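Local coordinates for protein acetylxylan esterase / glucomannan deacetylase (Cellvibrio japonicus, PDB 2W9X) that removes acetyl groups from plant cell wall polysaccharides, acting on acetylated xylan and, with a large preference, on glucomannan, at residues Q144-G149 with W235-I240. Sequence-based numbering, arbitrary orientation.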
ATOM      1  N   GLN B 144      -4.577  -3.723 -18.555  1.00 38.68           N
ATOM      2  CA  GLN B 144      -5.720  -2.828 -18.444  1.00 38.42           C
ATOM      3  C   GLN B 144      -5.663  -2.097 -17.105  1.00 38.53           C
ATOM      4  O   GLN B 144      -5.415  -2.711 -16.054  1.00 38.92           O
ATOM      5  CB  GLN B 144      -7.029  -3.605 -18.552  1.00 38.18           C
ATOM      6  CG  GLN B 144      -7.295  -4.266 -19.895  1.00 38.57           C
ATOM      7  CD  GLN B 144      -8.633  -4.979 -19.912  1.00 38.46           C
ATOM      8  OE1 GLN B 144      -9.196  -5.298 -18.855  1.00 37.46           O
ATOM      9  NE2 GLN B 144      -9.153  -5.227 -21.106  1.00 37.28           N
ATOM     10  N   ILE B 145      -5.873  -0.781 -17.156  1.00 37.79           N
ATOM     11  CA  ILE B 145      -5.837   0.080 -15.978  1.00 37.37           C
ATOM     12  C   ILE B 145      -7.002   1.077 -16.020  1.00 37.26           C
ATOM     13  O   ILE B 145      -7.329   1.632 -17.075  1.00 36.84           O
ATOM     14  CB  ILE B 145      -4.471   0.837 -15.829  1.00 36.52           C
ATOM     15  CG1 ILE B 145      -4.422   1.621 -14.499  1.00 36.53           C
ATOM     16  CG2 ILE B 145      -4.192   1.722 -17.062  1.00 36.57           C
ATOM     17  CD1 ILE B 145      -2.986   1.987 -14.018  1.00 37.46           C
ATOM     18  N   GLU B 146      -7.632   1.287 -14.866  1.00 37.47           N
ATOM     19  CA  GLU B 146      -8.750   2.208 -14.765  1.00 37.01           C
ATOM     20  C   GLU B 146      -8.455   3.308 -13.768  1.00 37.66           C
ATOM     21  O   GLU B 146      -7.964   3.032 -12.661  1.00 38.64           O
ATOM     22  CB  GLU B 146     -10.034   1.459 -14.376  1.00 36.78           C
ATOM     23  CG  GLU B 146     -11.198   2.382 -14.039  1.00 35.52           C
ATOM     24  CD  GLU B 146     -12.536   1.672 -13.993  1.00 38.95           C
ATOM     25  OE1 GLU B 146     -12.581   0.482 -14.367  1.00 39.59           O
ATOM     26  OE2 GLU B 146     -13.541   2.310 -13.604  1.00 37.15           O
ATOM     27  N   PHE B 147      -8.753   4.549 -14.156  1.00 37.47           N
ATOM     28  CA  PHE B 147      -8.645   5.707 -13.256  1.00 37.61           C
ATOM     29  C   PHE B 147     -10.013   6.257 -12.943  1.00 37.63           C
ATOM     30  O   PHE B 147     -10.776   6.605 -13.841  1.00 38.22           O
ATOM     31  CB  PHE B 147      -7.754   6.805 -13.854  1.00 37.03           C
ATOM     32  CG  PHE B 147      -6.304   6.413 -13.922  1.00 37.16           C
ATOM     33  CD1 PHE B 147      -5.422   6.818 -12.938  1.00 36.05           C
ATOM     34  CD2 PHE B 147      -5.840   5.586 -14.951  1.00 36.33           C
ATOM     35  CE1 PHE B 147      -4.053   6.455 -12.988  1.00 36.26           C
ATOM     36  CE2 PHE B 147      -4.485   5.207 -15.006  1.00 38.01           C
ATOM     37  CZ  PHE B 147      -3.593   5.643 -14.013  1.00 36.20           C
ATOM     38  N   ILE B 148     -10.317   6.311 -11.652  1.00 37.92           N
ATOM     39  CA  ILE B 148     -11.605   6.800 -11.167  1.00 37.48           C
ATOM     40  C   ILE B 148     -11.306   8.040 -10.352  1.00 37.46           C
ATOM     41  O   ILE B 148     -10.392   8.038  -9.517  1.00 37.66           O
ATOM     42  CB  ILE B 148     -12.337   5.748 -10.287  1.00 36.79           C
ATOM     43  CG1 ILE B 148     -12.455   4.390 -11.012  1.00 37.19           C
ATOM     44  CG2 ILE B 148     -13.708   6.270  -9.890  1.00 37.17           C
ATOM     45  CD1 ILE B 148     -13.054   3.245 -10.131  1.00 37.02           C
ATOM     46  N   GLY B 149     -12.051   9.117 -10.586  1.00 37.21           N
ATOM     47  CA  GLY B 149     -11.729  10.346  -9.868  1.00 36.99           C
ATOM     48  C   GLY B 149     -12.517  11.585 -10.201  1.00 37.20           C
ATOM     49  O   GLY B 149     -13.646  11.510 -10.677  1.00 37.00           O
ATOM     50  N   TRP B 235     -13.610  -5.839 -20.132  1.00 39.50           N
ATOM     51  CA  TRP B 235     -12.971  -4.825 -19.289  1.00 39.46           C
ATOM     52  C   TRP B 235     -12.836  -5.333 -17.856  1.00 39.24           C
ATOM     53  O   TRP B 235     -13.793  -5.318 -17.086  1.00 39.17           O
ATOM     54  CB  TRP B 235     -13.715  -3.478 -19.325  1.00 39.11           C
ATOM     55  CG  TRP B 235     -12.990  -2.429 -18.520  1.00 39.63           C
ATOM     56  CD1 TRP B 235     -13.396  -1.854 -17.342  1.00 38.54           C
ATOM     57  CD2 TRP B 235     -11.700  -1.883 -18.808  1.00 38.98           C
ATOM     58  NE1 TRP B 235     -12.443  -0.955 -16.900  1.00 39.38           N
ATOM     59  CE2 TRP B 235     -11.393  -0.957 -17.780  1.00 39.68           C
ATOM     60  CE3 TRP B 235     -10.777  -2.071 -19.846  1.00 39.51           C
ATOM     61  CZ2 TRP B 235     -10.198  -0.234 -17.759  1.00 38.79           C
ATOM     62  CZ3 TRP B 235      -9.589  -1.344 -19.821  1.00 38.90           C
ATOM     63  CH2 TRP B 235      -9.312  -0.443 -18.786  1.00 38.98           C
ATOM     64  N   LYS B 236     -11.642  -5.800 -17.515  1.00 38.91           N
ATOM     65  CA  LYS B 236     -11.363  -6.292 -16.171  1.00 38.78           C
ATOM     66  C   LYS B 236      -9.984  -5.799 -15.775  1.00 38.41           C
ATOM     67  O   LYS B 236      -9.027  -6.578 -15.804  1.00 38.82           O
ATOM     68  CB  LYS B 236     -11.409  -7.827 -16.112  1.00 38.39           C
ATOM     69  CG  LYS B 236     -12.749  -8.454 -16.438  1.00 39.86           C
ATOM     70  CD  LYS B 236     -13.730  -8.410 -15.269  1.00 40.83           C
ATOM     71  CE  LYS B 236     -15.152  -8.337 -15.801  1.00 42.46           C
ATOM     72  NZ  LYS B 236     -16.151  -8.728 -14.783  1.00 42.74           N
ATOM     73  N   PRO B 237      -9.871  -4.505 -15.413  1.00 38.08           N
ATOM     74  CA  PRO B 237      -8.573  -3.911 -15.107  1.00 37.68           C
ATOM     75  C   PRO B 237      -7.854  -4.612 -13.962  1.00 37.45           C
ATOM     76  O   PRO B 237      -8.457  -4.884 -12.916  1.00 37.42           O
ATOM     77  CB  PRO B 237      -8.926  -2.454 -14.741  1.00 37.55           C
ATOM     78  CG  PRO B 237     -10.337  -2.494 -14.352  1.00 37.26           C
ATOM     79  CD  PRO B 237     -10.957  -3.523 -15.253  1.00 38.11           C
ATOM     80  N   GLN B 238      -6.569  -4.907 -14.167  1.00 37.06           N
ATOM     81  CA  GLN B 238      -5.737  -5.456 -13.110  1.00 36.99           C
ATOM     82  C   GLN B 238      -5.450  -4.400 -12.055  1.00 36.72           C
ATOM     83  O   GLN B 238      -5.209  -4.733 -10.892  1.00 36.89           O
ATOM     84  CB  GLN B 238      -4.412  -5.999 -13.656  1.00 37.42           C
ATOM     85  CG  GLN B 238      -4.547  -7.195 -14.587  1.00 37.45           C
ATOM     86  CD  GLN B 238      -4.444  -6.812 -16.047  1.00 38.64           C
ATOM     87  OE1 GLN B 238      -4.710  -5.670 -16.431  1.00 39.21           O
ATOM     88  NE2 GLN B 238      -4.033  -7.763 -16.871  1.00 38.59           N
ATOM     89  N   VAL B 239      -5.454  -3.132 -12.474  1.00 36.45           N
ATOM     90  CA  VAL B 239      -5.182  -1.992 -11.583  1.00 36.07           C
ATOM     91  C   VAL B 239      -6.292  -0.956 -11.663  1.00 35.87           C
ATOM     92  O   VAL B 239      -6.736  -0.571 -12.760  1.00 35.32           O
ATOM     93  CB  VAL B 239      -3.807  -1.312 -11.864  1.00 36.15           C
ATOM     94  CG1 VAL B 239      -3.531  -0.194 -10.838  1.00 35.59           C
ATOM     95  CG2 VAL B 239      -2.696  -2.332 -11.838  1.00 35.76           C
ATOM     96  N   ILE B 240      -6.758  -0.535 -10.484  1.00 35.64           N
ATOM     97  CA  ILE B 240      -7.750   0.534 -10.371  1.00 36.01           C
ATOM     98  C   ILE B 240      -7.244   1.642  -9.432  1.00 36.16           C
ATOM     99  O   ILE B 240      -6.969   1.387  -8.252  1.00 36.36           O
ATOM    100  CB  ILE B 240      -9.128   0.007  -9.896  1.00 35.99           C
ATOM    101  CG1 ILE B 240      -9.630  -1.107 -10.829  1.00 36.05           C
ATOM    102  CG2 ILE B 240     -10.118   1.164  -9.803  1.00 34.44           C
ATOM    103  CD1 ILE B 240     -10.972  -1.793 -10.402  1.00 36.25           C
TER
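The carboxylate of E146 is gripped by three groups: the indole NE1 of W235 reaches OE1 at 2.9 Å, while Y219 OH and N195 ND2 both bond to OE2. The indole bond is nearly straight (173° at the hydrogen), and OE1 lies in the ring plane but is itself approached from above the carboxylate plane. This grip, which probably helps keep the buried acid charged, sits where strands 144-149 and 239-243 pair in the parallel sheet of the SGNH (GDSL-like) hydrolase domain. Parallel pairing is evident from the I145–V239 and E146–I240 bridges, with E146 N donating to V239 O at 2.9 Å. I145 CD1 packs on V239 CG1 (3.9 Å) on one face of the sheet; E146 and I240 occupy the other.

Just before strand 239-243, residues 235-238 meet Q144. Its CG lies anti to the carbonyl carbon (chi1 -65°), and the extended Q144 side chain runs alongside the W235 ring in the opposite sense, amide and indole planes 33° apart, with Q144 CD 3.6 Å from W235 CE3. At its end OE1 accepts a hydrogen bond from K236 N at 2.8 Å, the donor in the carbonyl plane, and NE2 bonds to H234 O. Q238 bends at chi2, which sets CD, and its OE1 accepts from Q144 N at 2.9 Å, again in plane, whereas the return bond from Q238 N to Q144 O is weak. P237 CD rests over one face of the indole, toward its rim, and at the ring edge I145 O lies in plane, 3.3 Å from W235 CH2.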